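Long-range contacts in Alpha/beta hydrolase (Novosphingobium aromaticivorans, PDB 3BWX), which probably acts as a hydrolase of the alpha/beta hydrolase fold, on a substrate that is not established, and binds calcium ions: residues A[21-26]-A[51-56]; A[44-49]-A[182-187]; A[151-156]-A[191-196]; A[170-175]-A[260-265]. The protein carries 1 engineered substitution. All blocks are in the same frame, centred on the assembly; numbering follows the deposited sequence.

Contact 1. Residues A[21-26]-A[51-56]. With EDO (1,2-ethanediol), chain G.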
# COMPACT_ATOMS: atom_id res chain seq x y z
N ARG A 21 -9.47 -8.86 -1.76
CA ARG A 21 -10.17 -9.42 -0.60
C ARG A 21 -11.26 -8.47 -0.22
O ARG A 21 -11.02 -7.26 -0.18
CB ARG A 21 -9.28 -9.65 0.58
CG ARG A 21 -8.18 -10.70 0.34
CD ARG A 21 -7.31 -10.93 1.61
NE ARG A 21 -6.49 -12.14 1.51
CZ ARG A 21 -5.68 -12.54 2.48
NH1 ARG A 21 -5.56 -11.83 3.56
NH2 ARG A 21 -5.02 -13.68 2.36
N ALA A 22 -12.45 -8.99 0.03
CA ALA A 22 -13.58 -8.15 0.45
C ALA A 22 -14.03 -8.57 1.84
O ALA A 22 -14.27 -9.77 2.10
CB ALA A 22 -14.75 -8.27 -0.56
N TYR A 23 -14.11 -7.61 2.74
CA TYR A 23 -14.57 -7.83 4.10
C TYR A 23 -15.89 -7.14 4.25
O TYR A 23 -16.04 -5.96 3.98
CB TYR A 23 -13.60 -7.27 5.12
CG TYR A 23 -12.19 -7.86 5.08
CD1 TYR A 23 -11.31 -7.56 4.04
CD2 TYR A 23 -11.74 -8.73 6.06
CE1 TYR A 23 -10.02 -8.07 4.01
CE2 TYR A 23 -10.45 -9.23 6.03
CZ TYR A 23 -9.59 -8.93 4.99
OH TYR A 23 -8.32 -9.43 5.00
N GLU A 24 -16.87 -7.88 4.72
CA GLU A 24 -18.23 -7.37 4.82
C GLU A 24 -18.34 -6.39 5.98
O GLU A 24 -17.62 -6.49 6.99
CB GLU A 24 -19.21 -8.53 4.98
CG GLU A 24 -20.65 -8.10 4.86
CD GLU A 24 -20.99 -7.48 3.49
OE1 GLU A 24 -20.75 -6.24 3.28
OE2 GLU A 24 -21.48 -8.26 2.63
N GLY A 25 -19.24 -5.44 5.83
CA GLY A 25 -19.50 -4.47 6.87
C GLY A 25 -20.62 -3.53 6.51
O GLY A 25 -21.35 -3.74 5.54
N ASP A 26 -20.69 -2.47 7.30
CA ASP A 26 -21.76 -1.48 7.30
C ASP A 26 -21.94 -0.86 5.91
O ASP A 26 -21.11 -0.07 5.45
CB ASP A 26 -21.40 -0.42 8.36
CG ASP A 26 -22.52 0.59 8.62
OD1 ASP A 26 -23.52 0.66 7.87
OD2 ASP A 26 -22.34 1.36 9.60
N ARG A 51 -9.65 -5.63 11.98
CA ARG A 51 -10.01 -4.63 13.00
C ARG A 51 -11.08 -3.64 12.50
O ARG A 51 -11.79 -3.08 13.32
CB ARG A 51 -8.76 -3.88 13.48
CG ARG A 51 -7.79 -4.77 14.28
CD ARG A 51 -6.51 -4.01 14.69
NE ARG A 51 -5.80 -4.90 15.60
CZ ARG A 51 -4.62 -5.44 15.39
NH1 ARG A 51 -3.91 -5.10 14.34
NH2 ARG A 51 -4.13 -6.29 16.28
N LEU A 52 -11.16 -3.38 11.19
CA LEU A 52 -12.14 -2.46 10.63
C LEU A 52 -13.43 -3.13 10.21
O LEU A 52 -14.49 -2.46 10.22
CB LEU A 52 -11.58 -1.71 9.41
CG LEU A 52 -10.31 -0.86 9.66
CD1 LEU A 52 -9.86 -0.19 8.43
CD2 LEU A 52 -10.65 0.17 10.80
N ALA A 53 -13.35 -4.41 9.84
CA ALA A 53 -14.50 -5.20 9.31
C ALA A 53 -15.73 -5.17 10.22
O ALA A 53 -15.63 -5.11 11.45
CB ALA A 53 -14.09 -6.66 8.95
N GLY A 54 -16.89 -5.19 9.57
CA GLY A 54 -18.17 -5.12 10.25
C GLY A 54 -18.52 -3.68 10.44
O GLY A 54 -19.52 -3.20 9.91
N ASP A 55 -17.69 -2.96 11.19
CA ASP A 55 -17.87 -1.51 11.30
C ASP A 55 -17.74 -0.81 9.96
O ASP A 55 -18.35 0.20 9.71
CB ASP A 55 -16.86 -0.91 12.26
CG ASP A 55 -17.11 -1.32 13.70
OD1 ASP A 55 -18.22 -1.72 14.08
OD2 ASP A 55 -16.15 -1.21 14.48
N TRP A 56 -16.93 -1.38 9.10
CA TRP A 56 -16.69 -0.93 7.74
C TRP A 56 -16.59 -2.10 6.74
O TRP A 56 -16.09 -3.20 7.07
CB TRP A 56 -15.33 -0.19 7.66
CG TRP A 56 -15.28 1.02 8.53
CD1 TRP A 56 -14.95 1.03 9.83
CD2 TRP A 56 -15.68 2.37 8.20
NE1 TRP A 56 -15.07 2.29 10.35
CE2 TRP A 56 -15.53 3.13 9.37
CE3 TRP A 56 -16.10 3.02 7.01
CZ2 TRP A 56 -15.79 4.50 9.39
CZ3 TRP A 56 -16.37 4.40 7.06
CH2 TRP A 56 -16.21 5.10 8.23
C1 EDO G . -0.42 -7.21 14.95
O1 EDO G . -1.65 -6.95 14.27
C2 EDO G . -0.52 -6.66 16.35
O2 EDO G . -1.52 -7.40 17.07
O HOH W 1 -20.46 0.79 11.40
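Gly54 N donates to Glu24 O at 3.0 Å, in the carbonyl plane and on a lone pair, while Gly54 O takes Asp26 N at 3.0 Å. Both bonds are bent, and together they make a single bridge in which the CA atoms of Gly25 and Gly54 come within 3.7 Å. Glycine suits both places: a CB on Gly25 would point at segment 51-56 and run straight into Trp56 O, and Gly54 turns with a positive phi of 88°. A Glu24 carboxylate oxygen, OE1, accepts from Gly25 N with its anti lone pair. Beside the bridge, Tyr23 CB packs on Ala53 CB at 3.9 Å, and the phenol ring then runs on toward Ala49 of helix 46-52. Asp26 has CG anti to its backbone N (chi1 -172°); OD1 bonds to Ser28 OG, and a water donates both to Asp26 OD2 and to Asp55 O. Thus the exit of strand 17-23 meets the end of helix 46-52 in the alpha/beta hydrolase fold. Since main-chain atoms supply both direct hydrogen bonds, the join depends on backbone shape and close approach more than on side-chain chemistry.

Contact 2. Residues A[44-49]-A[182-187]. With EDO (1,2-ethanediol), chain G.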
# COMPACT_ATOMS: atom_id res chain seq x y z
N ASP A 44 -0.79 -7.29 3.41
CA ASP A 44 -0.26 -6.17 4.23
C ASP A 44 -1.34 -5.59 5.10
O ASP A 44 -1.04 -5.03 6.17
CB ASP A 44 0.36 -5.06 3.38
CG ASP A 44 1.87 -5.28 3.13
OD1 ASP A 44 2.45 -6.35 3.47
OD2 ASP A 44 2.48 -4.36 2.59
N PHE A 45 -2.60 -5.79 4.70
CA PHE A 45 -3.77 -5.32 5.44
C PHE A 45 -4.52 -6.38 6.22
O PHE A 45 -5.64 -6.16 6.71
CB PHE A 45 -4.70 -4.61 4.44
CG PHE A 45 -4.06 -3.44 3.76
CD1 PHE A 45 -3.83 -2.24 4.46
CD2 PHE A 45 -3.64 -3.55 2.45
CE1 PHE A 45 -3.20 -1.17 3.83
CE2 PHE A 45 -3.00 -2.47 1.84
CZ PHE A 45 -2.79 -1.31 2.52
N GLU A 46 -3.94 -7.57 6.37
CA GLU A 46 -4.71 -8.70 6.88
C GLU A 46 -5.20 -8.48 8.32
O GLU A 46 -6.22 -9.05 8.70
CB GLU A 46 -3.88 -10.00 6.81
CG GLU A 46 -2.61 -10.02 7.66
CD GLU A 46 -1.67 -11.23 7.49
OE1 GLU A 46 -1.94 -12.05 6.58
OE2 GLU A 46 -0.65 -11.31 8.24
N ASP A 47 -4.41 -7.77 9.14
CA ASP A 47 -4.84 -7.46 10.53
C ASP A 47 -5.68 -6.17 10.61
O ASP A 47 -6.70 -6.13 11.30
CB ASP A 47 -3.62 -7.41 11.51
CG ASP A 47 -3.00 -8.77 11.77
OD1 ASP A 47 -3.52 -9.77 11.25
OD2 ASP A 47 -1.99 -8.83 12.51
N LEU A 48 -5.27 -5.13 9.87
CA LEU A 48 -6.05 -3.88 9.89
C LEU A 48 -7.48 -4.13 9.40
O LEU A 48 -8.42 -3.64 9.95
CB LEU A 48 -5.39 -2.83 9.01
CG LEU A 48 -6.12 -1.49 8.95
CD1 LEU A 48 -6.15 -0.86 10.32
CD2 LEU A 48 -5.46 -0.59 7.90
N ALA A 49 -7.60 -4.86 8.31
CA ALA A 49 -8.90 -5.15 7.75
C ALA A 49 -9.80 -5.87 8.76
O ALA A 49 -11.00 -5.57 8.84
CB ALA A 49 -8.75 -5.99 6.46
N ALA A 182 7.20 -11.59 7.01
CA ALA A 182 7.72 -12.43 5.92
C ALA A 182 6.52 -13.03 5.18
O ALA A 182 6.50 -13.03 3.93
CB ALA A 182 8.69 -13.53 6.43
N LYS A 183 5.55 -13.58 5.94
CA LYS A 183 4.44 -14.28 5.29
C LYS A 183 3.55 -13.32 4.54
O LYS A 183 2.84 -13.72 3.62
CB LYS A 183 3.67 -15.14 6.31
CG LYS A 183 4.52 -16.30 6.81
CD LYS A 183 3.70 -17.41 7.43
CE LYS A 183 3.17 -18.33 6.35
NZ LYS A 183 2.28 -19.40 6.91
N ARG A 184 3.55 -12.05 4.92
CA ARG A 184 2.76 -11.08 4.17
C ARG A 184 3.33 -10.72 2.80
O ARG A 184 2.55 -10.39 1.88
CB ARG A 184 2.56 -9.78 4.95
CG ARG A 184 1.71 -9.92 6.17
CD ARG A 184 1.63 -8.67 6.97
NE ARG A 184 0.81 -8.89 8.12
CZ ARG A 184 0.46 -7.95 9.00
NH1 ARG A 184 0.98 -6.73 8.94
NH2 ARG A 184 -0.31 -8.28 10.01
N ILE A 185 4.65 -10.79 2.65
CA ILE A 185 5.31 -10.32 1.45
C ILE A 185 5.93 -11.43 0.59
O ILE A 185 6.33 -11.20 -0.55
CB ILE A 185 6.32 -9.19 1.80
CG1 ILE A 185 7.61 -9.70 2.43
CG2 ILE A 185 5.63 -8.14 2.71
CD1 ILE A 185 8.55 -8.53 2.76
N MSE A 186 5.98 -12.64 1.15
CA MSE A 186 6.57 -13.78 0.47
C MSE A 186 5.59 -14.93 0.50
O MSE A 186 4.65 -14.95 1.27
CB MSE A 186 7.93 -14.20 1.09
CG MSE A 186 8.86 -13.07 1.38
SE MSE A 186 10.60 -13.65 1.93
CE MSE A 186 11.19 -14.29 0.25
N VAL A 187 5.86 -15.92 -0.32
CA VAL A 187 4.97 -17.07 -0.47
C VAL A 187 5.78 -18.34 -0.74
O VAL A 187 6.82 -18.30 -1.37
CB VAL A 187 3.94 -16.80 -1.60
CG1 VAL A 187 4.61 -16.76 -2.95
CG2 VAL A 187 2.90 -17.89 -1.61
C1 EDO G . -0.42 -7.21 14.95
O1 EDO G . -1.65 -6.95 14.27
C2 EDO G . -0.52 -6.66 16.35
O2 EDO G . -1.52 -7.40 17.07
O HOH W 2 2.31 -7.68 1.07
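Arg184 reaches from the end of helix 175-185 to helix 46-52, which follows strand 32-35 in this alpha/beta hydrolase fold, and forms a salt-bridge network with Glu46 and Asp47. Its own helix belongs to the long insertion after strand 122-128, where such enzymes commonly carry a lid or cap. At the root, CB lies 3.7 Å from Asp44 OD1, whose companion OD2 forms a salt bridge with Arg40. CG passes 3.4 Å from Glu46 OE2. The chain is anti at both chi2 and chi3, -179° at the latter, which carries NE out to Glu46. CD follows beside the same oxygen, and NE makes a salt bridge to Glu46 OE2 at 2.8 Å, its hydrogen bond fairly straight at 160°. The oxygen lies almost in the guanidinium plane, yet the donor stands well above the carboxylate plane, the two planes being nearly perpendicular. At the tip, NH1 forms a salt bridge with Asp270 OD2, and NH2 another with Asp47 OD2 at 3.1 Å. A buried arginine suits this place because its several N-H groups can answer acidic groups on more than one side; the carboxylates probably offset the cost of burying its charge. A water links Arg184 O to the Asp44 carboxylate, its bond to OD1 being weak. Asp47 OD2 also accepts a hydrogen bond from O1 of a bound 1,2-ethanediol, 2.6 Å away.

Contact 3. Residues A[151-156]-A[191-196]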
# COMPACT_ATOMS: atom_id res chain seq x y z
N ASN A 151 15.55 -16.28 -2.76
CA ASN A 151 14.53 -17.24 -2.34
C ASN A 151 15.16 -18.19 -1.29
O ASN A 151 16.39 -18.27 -1.20
CB ASN A 151 13.98 -18.03 -3.52
CG ASN A 151 15.04 -18.83 -4.24
OD1 ASN A 151 15.35 -19.92 -3.85
ND2 ASN A 151 15.61 -18.24 -5.30
N PHE A 152 14.30 -18.88 -0.54
CA PHE A 152 14.72 -19.59 0.69
C PHE A 152 14.10 -20.93 0.84
O PHE A 152 12.99 -21.14 0.34
CB PHE A 152 14.37 -18.74 1.89
CG PHE A 152 14.93 -17.35 1.80
CD1 PHE A 152 16.22 -17.09 2.21
CD2 PHE A 152 14.21 -16.34 1.22
CE1 PHE A 152 16.77 -15.81 2.07
CE2 PHE A 152 14.75 -15.07 1.05
CZ PHE A 152 16.03 -14.82 1.49
N GLU A 153 14.78 -21.83 1.56
CA GLU A 153 14.21 -23.15 1.88
C GLU A 153 13.24 -23.08 3.02
O GLU A 153 12.29 -23.85 3.06
CB GLU A 153 15.29 -24.22 2.18
CG GLU A 153 14.69 -25.67 2.28
CD GLU A 153 15.69 -26.81 2.07
OE1 GLU A 153 16.34 -27.18 3.08
OE2 GLU A 153 15.77 -27.39 0.93
N THR A 154 13.50 -22.18 3.98
CA THR A 154 12.69 -22.11 5.20
C THR A 154 12.25 -20.71 5.53
O THR A 154 12.91 -19.71 5.15
CB THR A 154 13.49 -22.65 6.40
OG1 THR A 154 14.50 -21.72 6.87
CG2 THR A 154 14.18 -23.94 6.01
N TRP A 155 11.15 -20.62 6.29
CA TRP A 155 10.64 -19.32 6.74
C TRP A 155 11.62 -18.60 7.67
O TRP A 155 11.71 -17.36 7.67
CB TRP A 155 9.28 -19.48 7.39
CG TRP A 155 8.19 -19.62 6.37
CD1 TRP A 155 7.49 -20.75 6.07
CD2 TRP A 155 7.71 -18.61 5.46
NE1 TRP A 155 6.61 -20.52 5.05
CE2 TRP A 155 6.71 -19.20 4.67
CE3 TRP A 155 8.04 -17.27 5.24
CZ2 TRP A 155 6.04 -18.51 3.67
CZ3 TRP A 155 7.37 -16.57 4.26
CH2 TRP A 155 6.37 -17.20 3.48
N MSE A 156 12.35 -19.37 8.46
CA MSE A 156 13.29 -18.75 9.38
C MSE A 156 14.40 -18.09 8.59
O MSE A 156 14.81 -16.99 8.92
CB MSE A 156 13.88 -19.77 10.30
CG MSE A 156 14.76 -19.16 11.34
SE MSE A 156 13.77 -17.97 12.62
CE MSE A 156 12.24 -18.89 12.61
N SER A 191 7.90 -24.49 -6.62
CA SER A 191 9.16 -25.22 -6.51
C SER A 191 9.58 -25.55 -5.07
O SER A 191 10.66 -26.06 -4.84
CB SER A 191 10.27 -24.41 -7.20
N GLY A 192 8.72 -25.23 -4.09
CA GLY A 192 9.02 -25.48 -2.69
C GLY A 192 9.97 -24.47 -2.08
O GLY A 192 10.51 -24.72 -1.00
N ARG A 193 10.20 -23.34 -2.75
CA ARG A 193 11.02 -22.29 -2.19
C ARG A 193 10.14 -21.11 -1.80
O ARG A 193 9.09 -20.87 -2.37
CB ARG A 193 12.06 -21.77 -3.19
CG ARG A 193 13.07 -22.78 -3.72
CD ARG A 193 14.11 -23.18 -2.67
NE ARG A 193 15.09 -22.12 -2.40
CZ ARG A 193 16.19 -22.28 -1.69
NH1 ARG A 193 16.49 -23.46 -1.14
NH2 ARG A 193 17.02 -21.28 -1.49
N ILE A 194 10.60 -20.36 -0.82
CA ILE A 194 9.90 -19.18 -0.37
C ILE A 194 10.46 -17.99 -1.11
O ILE A 194 11.65 -17.74 -1.07
CB ILE A 194 10.11 -19.03 1.14
CG1 ILE A 194 9.37 -20.16 1.89
CG2 ILE A 194 9.62 -17.63 1.62
CD1 ILE A 194 9.99 -20.53 3.20
N ALA A 195 9.59 -17.23 -1.78
CA ALA A 195 10.04 -16.16 -2.63
C ALA A 195 9.09 -14.97 -2.49
O ALA A 195 8.00 -15.10 -1.97
CB ALA A 195 10.08 -16.64 -4.08
N PHE A 196 9.55 -13.80 -2.89
CA PHE A 196 8.69 -12.62 -2.85
C PHE A 196 7.48 -12.83 -3.78
O PHE A 196 7.58 -13.42 -4.87
CB PHE A 196 9.47 -11.35 -3.19
CG PHE A 196 10.50 -11.03 -2.15
CD1 PHE A 196 10.14 -10.39 -0.94
CD2 PHE A 196 11.82 -11.49 -2.32
CE1 PHE A 196 11.10 -10.15 0.04
CE2 PHE A 196 12.76 -11.26 -1.35
CZ PHE A 196 12.41 -10.59 -0.15
O HOH W 3 15.13 -26.04 -1.27
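Arg193 folds back onto segment 151-156 and takes hold of Asn151 side-on with two nitrogens. Bends at chi2 and chi3, both -73°, curl its chain and bring NE to Asn151 OD1, to which it donates at 2.6 Å. NH2 donates to Asn151 O at 3.1 Å, standing above the plane of that carbonyl. Asn151 makes this possible with CG lodged between its backbone N and carbonyl carbon (chi1 61°), and its amide plane is steeply inclined to the guanidinium. The guanidinium also lies flat over the Phe152-Glu153 peptide, with Glu153 N 3.5 Å from its plane. Glu153 OE2 is too far from NH1 for a salt bridge, but a water accepts from Arg193 NH1 and donates to OE2.

Ile194 points to the same side of the small sheet as Phe152. Its CG1 is anti to the carbonyl carbon and its CG2 anti to the backbone N, which spreads the two branches across the broad indole of Trp155. CD1 sits 3.6 Å from the centroid of the five-membered ring, only 3° off the ring normal, a CH-pi contact; CG2 reaches the six-membered part, 3.6 Å from CZ3. CD1 also presses against Trp155 N at 3.3 Å, a tight fit. Thr154, at the N-cap, turns OG1 to His157 N and starts helix 155-166. Between the two strands, Ile194 N donates to Phe152 O at 2.8 Å, nearly straight, and Phe152 N returns a bond to Ile194 O. Such reciprocal bonding marks the hydrogen-bonded pair of an antiparallel sheet, here the small three-stranded one in the insertion after strand 122-128.

Contact 4. Residues A[170-175]-A[260-265]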
# COMPACT_ATOMS: atom_id res chain seq x y z
N TYR A 170 12.92 -1.50 11.40
CA TYR A 170 12.13 -2.04 12.50
C TYR A 170 13.08 -2.63 13.55
O TYR A 170 13.14 -3.84 13.76
CB TYR A 170 11.14 -3.11 12.03
CG TYR A 170 10.25 -2.72 10.85
CD1 TYR A 170 9.24 -1.75 11.00
CD2 TYR A 170 10.39 -3.35 9.59
CE1 TYR A 170 8.42 -1.42 9.96
CE2 TYR A 170 9.57 -3.01 8.54
CZ TYR A 170 8.58 -2.04 8.73
OH TYR A 170 7.73 -1.74 7.68
N PRO A 171 13.86 -1.76 14.19
CA PRO A 171 14.88 -2.27 15.11
C PRO A 171 14.39 -2.95 16.36
O PRO A 171 15.18 -3.69 16.98
CB PRO A 171 15.67 -1.01 15.48
CG PRO A 171 14.68 0.09 15.31
CD PRO A 171 13.90 -0.30 14.09
N ASP A 172 13.14 -2.76 16.75
CA ASP A 172 12.65 -3.30 18.02
C ASP A 172 11.85 -4.57 17.84
O ASP A 172 11.41 -5.14 18.81
CB ASP A 172 11.83 -2.28 18.81
CG ASP A 172 12.66 -1.08 19.20
OD1 ASP A 172 13.91 -1.23 19.31
OD2 ASP A 172 12.07 0.02 19.29
N TRP A 173 11.62 -4.98 16.59
CA TRP A 173 10.87 -6.20 16.36
C TRP A 173 11.53 -7.48 16.87
O TRP A 173 12.75 -7.65 16.80
CB TRP A 173 10.61 -6.41 14.89
CG TRP A 173 9.53 -5.53 14.29
CD1 TRP A 173 8.89 -4.46 14.85
CD2 TRP A 173 9.03 -5.64 12.96
NE1 TRP A 173 8.03 -3.88 13.93
CE2 TRP A 173 8.07 -4.61 12.77
CE3 TRP A 173 9.30 -6.51 11.91
CZ2 TRP A 173 7.39 -4.42 11.57
CZ3 TRP A 173 8.59 -6.33 10.69
CH2 TRP A 173 7.64 -5.28 10.56
N ASP A 174 10.68 -8.38 17.32
CA ASP A 174 11.10 -9.72 17.72
C ASP A 174 10.84 -10.69 16.53
O ASP A 174 10.32 -10.30 15.47
CB ASP A 174 10.40 -10.15 19.04
CG ASP A 174 8.89 -10.30 18.90
OD1 ASP A 174 8.43 -10.92 17.91
OD2 ASP A 174 8.15 -9.83 19.80
N ILE A 175 11.23 -11.95 16.71
CA ILE A 175 11.21 -12.91 15.60
C ILE A 175 9.81 -13.20 15.12
O ILE A 175 9.60 -13.47 13.96
CB ILE A 175 12.00 -14.23 15.92
CG1 ILE A 175 12.20 -15.07 14.64
CG2 ILE A 175 11.32 -14.99 17.06
CD1 ILE A 175 12.96 -14.36 13.50
N LEU A 260 5.30 7.65 13.96
CA LEU A 260 5.49 6.38 14.68
C LEU A 260 6.92 6.29 15.14
O LEU A 260 7.85 6.30 14.34
CB LEU A 260 5.11 5.17 13.81
CG LEU A 260 3.65 4.81 13.54
CD1 LEU A 260 2.85 4.65 14.89
CD2 LEU A 260 3.02 5.79 12.58
N PRO A 261 7.12 6.25 16.47
CA PRO A 261 8.52 6.19 16.97
C PRO A 261 9.32 4.96 16.55
O PRO A 261 8.76 3.84 16.50
CB PRO A 261 8.35 6.20 18.50
CG PRO A 261 6.99 6.80 18.71
CD PRO A 261 6.14 6.36 17.55
N ARG A 262 10.60 5.17 16.25
CA ARG A 262 11.58 4.10 16.05
C ARG A 262 11.29 3.16 14.88
O ARG A 262 11.76 2.02 14.86
CB ARG A 262 11.75 3.27 17.33
CG ARG A 262 12.09 4.16 18.51
CD ARG A 262 12.98 3.56 19.59
NE ARG A 262 13.62 2.26 19.34
CZ ARG A 262 14.92 2.09 19.07
NH1 ARG A 262 15.74 3.12 18.99
NH2 ARG A 262 15.40 0.88 18.88
N ILE A 263 10.51 3.61 13.90
CA ILE A 263 10.32 2.81 12.73
C ILE A 263 10.44 3.70 11.50
O ILE A 263 10.23 4.90 11.56
CB ILE A 263 8.99 2.00 12.71
CG1 ILE A 263 7.78 2.89 12.57
CG2 ILE A 263 8.80 1.07 13.93
CD1 ILE A 263 6.47 2.08 12.47
N GLY A 264 10.75 3.05 10.39
CA GLY A 264 11.05 3.75 9.15
C GLY A 264 9.95 3.55 8.15
O GLY A 264 8.76 3.55 8.51
N HIS A 265 10.36 3.42 6.89
CA HIS A 265 9.43 3.22 5.79
C HIS A 265 9.01 1.77 5.68
O HIS A 265 9.83 0.94 5.34
CB HIS A 265 10.04 3.66 4.45
CG HIS A 265 9.08 3.56 3.31
ND1 HIS A 265 8.07 4.48 3.09
CD2 HIS A 265 8.96 2.62 2.34
CE1 HIS A 265 7.41 4.13 1.99
NE2 HIS A 265 7.92 2.99 1.53
O HOH W 4 9.56 -1.87 4.74
O HOH W 5 11.21 -0.92 15.65
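Asp172 and Arg262 form a bidentate, side-on salt bridge in which each carboxylate oxygen has its own donor. Arg262 NH2 reaches Asp172 OD1 at 2.6 Å, and Arg262 NE reaches Asp172 OD2 at 2.7 Å, using the syn lone pair. The two flat groups are nearly coplanar, 20° apart, and both bonds are almost straight. The arginine chain pays with a nearly eclipsed torsion at chi3, 9°, to bring NE round to the acid.

Water and backbone add a second link: one water accepts from Asp172 N and donates to Arg262 O. That carbonyl also lies 3.2 Å from Pro171 CD. Both partners sit on beta turns, type I from Tyr170 to Trp173 and type II from Leu260 to Ile263. Pro171 and Pro261 suit the second positions of these turns, where phi is near -65°, while Arg262 takes the positive phi of the third. The latter turn follows strand 255-260, the last of the main alpha/beta hydrolase sheet, and leads to His265. There ND1 bonds to Asp129 OD2 and the side chain touches the probable nucleophile elbow with Ser105, consistent with a Ser-His-Asp triad.

Apolar contact comes from Tyr170, whose CD1 meets Ile263 CG2 at 4.1 Å at the ring edge. Trp173 CZ2 lies over one face of the same phenol, toward its rim, and Tyr170 CB over the centre of the indole. Tyr170 OH is hydrogen-bonded to Ala266 O, beside a water that donates to His265 O at 2.9 Å.

Overall arrangement
From the N terminus, contact 1 closes the first loop, joining the exit of strand 17-23 to the end of helix 46-52. Contact 2 opens on that same helix before contact 1 has closed, so the two cross, and it spans to helix 175-185 in the insertion. Contact 3 opens and contact 4 follows inside that span; both close later, so each crosses contact 2, and they cross each other as well. None nests within another. Contact 3 fastens the insertion's small sheet, whose neighbouring strands 186-188 and 194-196 link it to contact 2. Contact 4 ties the loop before helix 175-185 to the turn after strand 255-260, so contacts 2 and 4 bind the insertion to the main domain at separate places.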